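Local coordinates for luciferase-like monooxygenase (Streptomyces bottropensis, PDB 4US5), which probably acts as a flavin-utilising monooxygenase of the bacterial luciferase family, incorporating oxygen from O2 into an organic substrate, at residues L88-V93 with E142-Y147; R104-I109 with G165-L170. All blocks are in the same frame, centred on the assembly; numbering follows the deposited sequence.

Contact 1. Residues L88-V93 with E142-Y147; sequences LKVAEV and EQLRAY
The phenol ring of Tyr147 lies against the first turn of helix 87-100, its long direction crossing the Leu88 side chain at about a right angle. Tyr147 CG stands anti to its own carbonyl carbon; chi1 -74° swings the ring toward helix 87-100 and chi2 -52° turns one face onto Leu88. There Leu88 CB makes a CH-pi contact, 3.9 Å from the ring centroid and displaced toward the rim near CE2. Leu88 CG is anti to the backbone N, and its CD1 lies over the same face, on the CD1 side of the ring, 4.0 Å from Tyr147 CD1. The backbone N of Leu88 also comes within 3.5 Å of Tyr147 CE2. Beside the CB end of Tyr147 the helices meet through Ala91, whose CB points at the partner helix and touches both Tyr147 CB and Leu144 CD1, each at 3.8 Å. Leu144 extends its CD1 branch across the gap, where it also meets Val90 CG1 at 4.2 Å. An alanine in place of Tyr147 removes the ring over Leu88 and keeps little beyond the CB contact with Ala91, which would probably loosen this end of the interface. On the far side of helix 87-100, Lys89 makes a salt bridge to Glu60 of the second subunit. The segment axes pass 8.9 Å apart at -44°, an apolar packing of neighbouring helices on the outside of a TIM-barrel-like fold.

Contact 2. Residues R104-I109 with G165-L170; sequences RIDLGI and GPALWL
Asp106 leaves strand 105-109 on the sheet face that also carries Ala167 and Trp169. Its CB lies 4.1 Å from Ala167 O, and CG, anti to the carbonyl carbon (chi1 -69°), runs side by side with the Trp169 side chain. At the tip, OD1 touches Ala167 CB at 3.7 Å and passes 4.0 Å from Trp169 NE1, with carboxylate and indole planes 51° apart. The acid is held from elsewhere: OD1 by Arg74, OD2 by Arg42 and the indole N-H of Trp44, while Trp169 NE1 hydrogen-bonds to a sulfonate oxygen of a HEPES molecule, probably from the crystallisation liquor. Beneath, four backbone hydrogen bonds join these adjacent parallel strands of the TIM-barrel-like sheet; Ala167 N to Ile105 O, 2.9 Å, lies in the carbonyl plane, whereas the donor Leu107 N sits above that of Ala167 O. Gly108 puts only its CA beside Trp169 CB, 3.9 Å away. On the opposite face, which meets helices 87-100 and 134-147, Leu168 CD2 packs on Leu107 CG at 3.8 Å. The pairing thus separates two chemistries: Leu107, Leu168 and Ile109 form an apolar face, while across the sheet two arginines and an indole N-H would probably keep Asp106 ionised.

How the contacts relate
Both contacts are largely buried, but contact 2 lies nearer the centre of the chain, in the parallel sheet, and contact 1 belongs to the helical layer outside it. Helix 87-100 leads into strand 105-110 and helix 134-147 into strand 167-172, so two successive helix-strand pairs are joined twice. Leu144 ties the layers together: its CD2 packs on Leu168 CD2 at 3.7 Å and also touches Leu107 and Ile109, while Val90 rests on Leu107. Contact 1 holds by side-chain packing without a hydrogen bond between its segments; contact 2 rests on backbone hydrogen bonds. The second subunit touches contact 1, whereas contact 2 meets no other protein chain.

Contact 1. Residues L88-V93 with E142-Y147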
ATOM      1  N   LEU B  88      -4.332  14.118  -1.180  1.00 19.09           N
ATOM      2  CA  LEU B  88      -3.903  13.722  -2.500  1.00 18.11           C
ATOM      3  C   LEU B  88      -3.205  12.357  -2.467  1.00 17.67           C
ATOM      4  O   LEU B  88      -3.429  11.519  -3.316  1.00 17.94           O
ATOM      5  CB  LEU B  88      -2.960  14.745  -3.095  1.00 19.52           C
ATOM      6  CG  LEU B  88      -2.335  14.359  -4.434  1.00 20.70           C
ATOM      7  CD1 LEU B  88      -3.390  14.047  -5.488  1.00 21.45           C
ATOM      8  CD2 LEU B  88      -1.415  15.464  -4.889  1.00 21.90           C
ATOM      9  N   LYS B  89      -2.339  12.180  -1.495  1.00 19.21           N
ATOM     10  CA  LYS B  89      -1.677  10.880  -1.314  1.00 18.21           C
ATOM     11  C   LYS B  89      -2.686   9.781  -1.139  1.00 16.71           C
ATOM     12  O   LYS B  89      -2.600   8.741  -1.781  1.00 18.68           O
ATOM     13  CB  LYS B  89      -0.728  10.931  -0.131  1.00 18.50           C
ATOM     14  CG  LYS B  89      -0.095   9.585   0.237  1.00 18.92           C
ATOM     15  CD  LYS B  89       0.608   8.920  -0.925  1.00 19.41           C
ATOM     16  CE  LYS B  89       1.331   7.654  -0.453  1.00 20.90           C
ATOM     17  NZ  LYS B  89       2.067   6.977  -1.559  1.00 20.83           N
ATOM     18  N   VAL B  90      -3.643   9.966  -0.255  1.00 17.93           N
ATOM     19  CA  VAL B  90      -4.677   8.962  -0.076  1.00 17.02           C
ATOM     20  C   VAL B  90      -5.437   8.664  -1.381  1.00 18.78           C
ATOM     21  O   VAL B  90      -5.716   7.504  -1.705  1.00 16.29           O
ATOM     22  CB  VAL B  90      -5.635   9.354   1.068  1.00 18.10           C
ATOM     23  CG1 VAL B  90      -6.793   8.361   1.204  1.00 19.07           C
ATOM     24  CG2 VAL B  90      -4.873   9.421   2.380  1.00 18.85           C
ATOM     25  N   ALA B  91      -5.809   9.719  -2.098  1.00 19.37           N
ATOM     26  CA  ALA B  91      -6.487   9.573  -3.374  1.00 18.52           C
ATOM     27  C   ALA B  91      -5.661   8.753  -4.361  1.00 18.65           C
ATOM     28  O   ALA B  91      -6.183   7.864  -5.014  1.00 16.98           O
ATOM     29  CB  ALA B  91      -6.816  10.951  -3.955  1.00 19.80           C
ATOM     30  N   GLU B  92      -4.381   9.052  -4.455  1.00 17.33           N
ATOM     31  CA  GLU B  92      -3.481   8.311  -5.341  1.00 18.62           C
ATOM     32  C   GLU B  92      -3.396   6.822  -4.963  1.00 18.24           C
ATOM     33  O   GLU B  92      -3.457   5.948  -5.809  1.00 17.86           O
ATOM     34  CB  GLU B  92      -2.083   8.869  -5.286  1.00 19.30           C
ATOM     35  CG  GLU B  92      -1.907  10.201  -5.956  1.00 22.75           C
ATOM     36  CD  GLU B  92      -0.495  10.712  -5.843  1.00 23.12           C
ATOM     37  OE1 GLU B  92       0.192  10.367  -4.836  1.00 23.19           O
ATOM     38  OE2 GLU B  92      -0.101  11.551  -6.727  1.00 22.63           O
ATOM     39  N   VAL B  93      -3.237   6.563  -3.677  1.00 17.08           N
ATOM     40  CA  VAL B  93      -3.158   5.178  -3.190  1.00 17.54           C
ATOM     41  C   VAL B  93      -4.415   4.403  -3.597  1.00 18.65           C
ATOM     42  O   VAL B  93      -4.338   3.289  -4.113  1.00 16.48           O
ATOM     43  CB  VAL B  93      -2.956   5.172  -1.652  1.00 16.89           C
ATOM     44  CG1 VAL B  93      -3.208   3.802  -1.036  1.00 17.75           C
ATOM     45  CG2 VAL B  93      -1.530   5.643  -1.302  1.00 17.33           C
ATOM     46  N   GLU B 142     -13.533  16.614   2.084  1.00 32.98           N
ATOM     47  CA  GLU B 142     -13.932  17.360   0.881  1.00 35.82           C
ATOM     48  C   GLU B 142     -12.801  17.436  -0.124  1.00 31.54           C
ATOM     49  O   GLU B 142     -13.012  17.311  -1.320  1.00 30.44           O
ATOM     50  CB  GLU B 142     -14.312  18.835   1.216  1.00 41.46           C
ATOM     51  CG  GLU B 142     -15.557  19.297   0.453  1.00 51.65           C
ATOM     52  CD  GLU B 142     -16.816  18.857   1.138  1.00 54.66           C
ATOM     53  OE1 GLU B 142     -17.325  19.630   1.998  1.00 55.16           O
ATOM     54  OE2 GLU B 142     -17.294  17.746   0.800  1.00 56.15           O
ATOM     55  N   GLN B 143     -11.599  17.706   0.364  1.00 28.61           N
ATOM     56  CA  GLN B 143     -10.429  17.738  -0.506  1.00 29.26           C
ATOM     57  C   GLN B 143     -10.218  16.384  -1.192  1.00 26.42           C
ATOM     58  O   GLN B 143      -9.909  16.309  -2.374  1.00 25.77           O
ATOM     59  CB  GLN B 143      -9.179  18.029   0.289  1.00 33.91           C
ATOM     60  CG  GLN B 143      -8.936  19.445   0.726  1.00 41.59           C
ATOM     61  CD  GLN B 143      -7.548  19.555   1.328  1.00 47.80           C
ATOM     62  OE1 GLN B 143      -7.341  19.201   2.487  1.00 51.27           O
ATOM     63  NE2 GLN B 143      -6.571  19.963   0.519  1.00 52.07           N
ATOM     64  N   LEU B 144     -10.361  15.314  -0.424  1.00 24.82           N
ATOM     65  CA  LEU B 144     -10.214  13.948  -0.962  1.00 23.51           C
ATOM     66  C   LEU B 144     -11.229  13.720  -2.063  1.00 23.54           C
ATOM     67  O   LEU B 144     -10.907  13.210  -3.113  1.00 23.43           O
ATOM     68  CB  LEU B 144     -10.388  12.935   0.167  1.00 22.55           C
ATOM     69  CG  LEU B 144     -10.410  11.464  -0.203  1.00 22.70           C
ATOM     70  CD1 LEU B 144      -9.166  11.081  -0.994  1.00 20.69           C
ATOM     71  CD2 LEU B 144     -10.511  10.650   1.081  1.00 24.23           C
ATOM     72  N   ARG B 145     -12.490  14.053  -1.790  1.00 27.00           N
ATOM     73  CA  ARG B 145     -13.565  13.862  -2.780  1.00 30.23           C
ATOM     74  C   ARG B 145     -13.254  14.647  -4.060  1.00 26.90           C
ATOM     75  O   ARG B 145     -13.446  14.132  -5.154  1.00 30.41           O
ATOM     76  CB  ARG B 145     -14.916  14.250  -2.130  1.00 33.49           C
ATOM     77  CG  ARG B 145     -16.208  13.898  -2.817  1.00 39.41           C
ATOM     78  CD  ARG B 145     -17.349  14.489  -1.975  1.00 38.98           C
ATOM     79  NE  ARG B 145     -18.368  13.518  -1.630  1.00 40.46           N
ATOM     80  CZ  ARG B 145     -19.375  13.766  -0.790  1.00 35.44           C
ATOM     81  NH1 ARG B 145     -19.487  14.943  -0.200  1.00 36.87           N
ATOM     82  NH2 ARG B 145     -20.276  12.828  -0.552  1.00 37.73           N
ATOM     83  N   ALA B 146     -12.688  15.843  -3.923  1.00 27.36           N
ATOM     84  CA  ALA B 146     -12.304  16.657  -5.062  1.00 28.94           C
ATOM     85  C   ALA B 146     -11.155  16.024  -5.840  1.00 29.13           C
ATOM     86  O   ALA B 146     -11.155  16.007  -7.064  1.00 28.52           O
ATOM     87  CB  ALA B 146     -11.919  18.067  -4.616  1.00 31.32           C
ATOM     88  N   TYR B 147     -10.174  15.464  -5.136  1.00 26.72           N
ATOM     89  CA  TYR B 147      -9.080  14.795  -5.845  1.00 26.11           C
ATOM     90  C   TYR B 147      -9.564  13.562  -6.583  1.00 22.85           C
ATOM     91  O   TYR B 147      -9.039  13.213  -7.636  1.00 27.98           O
ATOM     92  CB  TYR B 147      -7.958  14.430  -4.889  1.00 24.11           C
ATOM     93  CG  TYR B 147      -7.110  15.600  -4.438  1.00 24.01           C
ATOM     94  CD1 TYR B 147      -6.549  16.474  -5.353  1.00 24.06           C
ATOM     95  CD2 TYR B 147      -6.821  15.776  -3.111  1.00 24.71           C
ATOM     96  CE1 TYR B 147      -5.724  17.498  -4.940  1.00 26.12           C
ATOM     97  CE2 TYR B 147      -6.022  16.801  -2.680  1.00 24.81           C
ATOM     98  CZ  TYR B 147      -5.488  17.665  -3.596  1.00 25.83           C
ATOM     99  OH  TYR B 147      -4.693  18.649  -3.170  1.00 27.66           O
TER

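Contact 2. Residues R104-I109 with G165-L170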
ATOM      1  N   ARG B 104     -14.003  -2.482  -7.042  1.00 20.35           N
ATOM      2  CA  ARG B 104     -14.094  -3.336  -5.864  1.00 19.53           C
ATOM      3  C   ARG B 104     -13.658  -2.664  -4.547  1.00 18.13           C
ATOM      4  O   ARG B 104     -13.746  -3.302  -3.470  1.00 18.67           O
ATOM      5  CB  ARG B 104     -13.281  -4.584  -6.054  1.00 20.00           C
ATOM      6  CG  ARG B 104     -13.838  -5.525  -7.128  1.00 21.83           C
ATOM      7  CD  ARG B 104     -13.001  -6.781  -7.204  1.00 21.28           C
ATOM      8  NE  ARG B 104     -13.075  -7.531  -5.977  1.00 21.48           N
ATOM      9  CZ  ARG B 104     -12.094  -8.273  -5.484  1.00 19.65           C
ATOM     10  NH1 ARG B 104     -10.909  -8.361  -6.097  1.00 19.84           N
ATOM     11  NH2 ARG B 104     -12.268  -8.906  -4.343  1.00 18.65           N
ATOM     12  N   ILE B 105     -13.168  -1.434  -4.614  1.00 17.74           N
ATOM     13  CA  ILE B 105     -12.416  -0.851  -3.488  1.00 17.12           C
ATOM     14  C   ILE B 105     -13.265   0.163  -2.722  1.00 17.57           C
ATOM     15  O   ILE B 105     -13.876   1.074  -3.312  1.00 18.31           O
ATOM     16  CB  ILE B 105     -11.099  -0.188  -3.960  1.00 17.34           C
ATOM     17  CG1 ILE B 105     -10.198  -1.192  -4.659  1.00 17.06           C
ATOM     18  CG2 ILE B 105     -10.382   0.497  -2.805  1.00 17.18           C
ATOM     19  CD1 ILE B 105      -9.790  -2.421  -3.858  1.00 17.10           C
ATOM     20  N   ASP B 106     -13.293   0.003  -1.405  1.00 17.50           N
ATOM     21  CA  ASP B 106     -13.885   0.968  -0.496  1.00 17.59           C
ATOM     22  C   ASP B 106     -12.772   1.797   0.162  1.00 16.78           C
ATOM     23  O   ASP B 106     -11.811   1.253   0.687  1.00 17.96           O
ATOM     24  CB  ASP B 106     -14.650   0.248   0.632  1.00 17.89           C
ATOM     25  CG  ASP B 106     -15.873  -0.451   0.157  1.00 18.56           C
ATOM     26  OD1 ASP B 106     -16.400  -0.109  -0.952  1.00 19.07           O
ATOM     27  OD2 ASP B 106     -16.366  -1.346   0.899  1.00 17.23           O
ATOM     28  N   LEU B 107     -12.951   3.114   0.181  1.00 16.84           N
ATOM     29  CA  LEU B 107     -12.132   3.985   0.943  1.00 17.97           C
ATOM     30  C   LEU B 107     -12.917   4.490   2.160  1.00 18.98           C
ATOM     31  O   LEU B 107     -13.544   5.566   2.112  1.00 18.99           O
ATOM     32  CB  LEU B 107     -11.657   5.145   0.072  1.00 18.24           C
ATOM     33  CG  LEU B 107     -10.804   6.243   0.683  1.00 18.47           C
ATOM     34  CD1 LEU B 107      -9.734   5.712   1.624  1.00 20.54           C
ATOM     35  CD2 LEU B 107     -10.150   7.064  -0.426  1.00 18.25           C
ATOM     36  N   GLY B 108     -12.914   3.701   3.221  1.00 16.45           N
ATOM     37  CA  GLY B 108     -13.465   4.118   4.491  1.00 16.92           C
ATOM     38  C   GLY B 108     -12.476   5.004   5.229  1.00 18.21           C
ATOM     39  O   GLY B 108     -11.275   4.709   5.263  1.00 19.01           O
ATOM     40  N   ILE B 109     -12.989   6.090   5.787  1.00 16.71           N
ATOM     41  CA  ILE B 109     -12.190   7.127   6.457  1.00 18.99           C
ATOM     42  C   ILE B 109     -12.632   7.174   7.895  1.00 21.07           C
ATOM     43  O   ILE B 109     -13.821   7.198   8.164  1.00 21.49           O
ATOM     44  CB  ILE B 109     -12.474   8.505   5.826  1.00 21.16           C
ATOM     45  CG1 ILE B 109     -12.041   8.533   4.371  1.00 23.19           C
ATOM     46  CG2 ILE B 109     -11.799   9.620   6.618  1.00 23.68           C
ATOM     47  CD1 ILE B 109     -10.594   8.201   4.138  1.00 22.45           C
ATOM     48  N   GLY B 165     -14.094   4.969  -9.487  1.00 23.43           N
ATOM     49  CA  GLY B 165     -13.168   5.207  -8.393  1.00 21.05           C
ATOM     50  C   GLY B 165     -13.570   4.424  -7.182  1.00 19.84           C
ATOM     51  O   GLY B 165     -14.606   3.748  -7.190  1.00 19.93           O
ATOM     52  N   PRO B 166     -12.767   4.525  -6.118  1.00 19.21           N
ATOM     53  CA  PRO B 166     -13.127   3.873  -4.882  1.00 19.66           C
ATOM     54  C   PRO B 166     -14.365   4.504  -4.257  1.00 20.15           C
ATOM     55  O   PRO B 166     -14.555   5.697  -4.383  1.00 23.00           O
ATOM     56  CB  PRO B 166     -11.902   4.120  -3.999  1.00 19.85           C
ATOM     57  CG  PRO B 166     -11.330   5.369  -4.498  1.00 21.39           C
ATOM     58  CD  PRO B 166     -11.531   5.314  -5.986  1.00 20.42           C
ATOM     59  N   ALA B 167     -15.129   3.708  -3.521  1.00 21.99           N
ATOM     60  CA  ALA B 167     -16.312   4.175  -2.821  1.00 20.44           C
ATOM     61  C   ALA B 167     -15.928   4.769  -1.456  1.00 20.94           C
ATOM     62  O   ALA B 167     -15.423   4.059  -0.574  1.00 22.47           O
ATOM     63  CB  ALA B 167     -17.293   3.027  -2.643  1.00 19.40           C
ATOM     64  N   LEU B 168     -16.252   6.046  -1.263  1.00 20.98           N
ATOM     65  CA  LEU B 168     -15.977   6.754  -0.010  1.00 21.71           C
ATOM     66  C   LEU B 168     -16.986   6.398   1.080  1.00 22.57           C
ATOM     67  O   LEU B 168     -18.213   6.534   0.874  1.00 21.71           O
ATOM     68  CB  LEU B 168     -16.060   8.258  -0.224  1.00 25.15           C
ATOM     69  CG  LEU B 168     -14.806   9.010  -0.665  1.00 30.50           C
ATOM     70  CD1 LEU B 168     -15.094  10.503  -0.784  1.00 32.32           C
ATOM     71  CD2 LEU B 168     -13.618   8.791   0.290  1.00 32.67           C
ATOM     72  N   TRP B 169     -16.496   6.023   2.254  1.00 17.52           N
ATOM     73  CA  TRP B 169     -17.319   5.758   3.429  1.00 19.42           C
ATOM     74  C   TRP B 169     -16.767   6.531   4.619  1.00 20.67           C
ATOM     75  O   TRP B 169     -15.540   6.669   4.774  1.00 21.45           O
ATOM     76  CB  TRP B 169     -17.314   4.259   3.798  1.00 17.26           C
ATOM     77  CG  TRP B 169     -18.180   3.402   2.954  1.00 16.71           C
ATOM     78  CD1 TRP B 169     -17.909   2.982   1.671  1.00 16.96           C
ATOM     79  CD2 TRP B 169     -19.450   2.841   3.290  1.00 18.10           C
ATOM     80  NE1 TRP B 169     -18.914   2.217   1.205  1.00 19.36           N
ATOM     81  CE2 TRP B 169     -19.873   2.089   2.181  1.00 16.96           C
ATOM     82  CE3 TRP B 169     -20.292   2.931   4.402  1.00 17.41           C
ATOM     83  CZ2 TRP B 169     -21.079   1.431   2.156  1.00 17.99           C
ATOM     84  CZ3 TRP B 169     -21.466   2.239   4.383  1.00 17.21           C
ATOM     85  CH2 TRP B 169     -21.872   1.522   3.258  1.00 17.33           C
ATOM     86  N   LEU B 170     -17.651   7.003   5.489  1.00 19.43           N
ATOM     87  CA  LEU B 170     -17.220   7.617   6.741  1.00 18.59           C
ATOM     88  C   LEU B 170     -17.540   6.678   7.884  1.00 20.67           C
ATOM     89  O   LEU B 170     -18.674   6.198   8.012  1.00 20.64           O
ATOM     90  CB  LEU B 170     -17.912   8.952   6.974  1.00 21.12           C
ATOM     91  CG  LEU B 170     -17.486   9.688   8.228  1.00 23.98           C
ATOM     92  CD1 LEU B 170     -15.975   9.909   8.240  1.00 27.30           C
ATOM     93  CD2 LEU B 170     -18.186  11.041   8.323  1.00 26.02           C
TER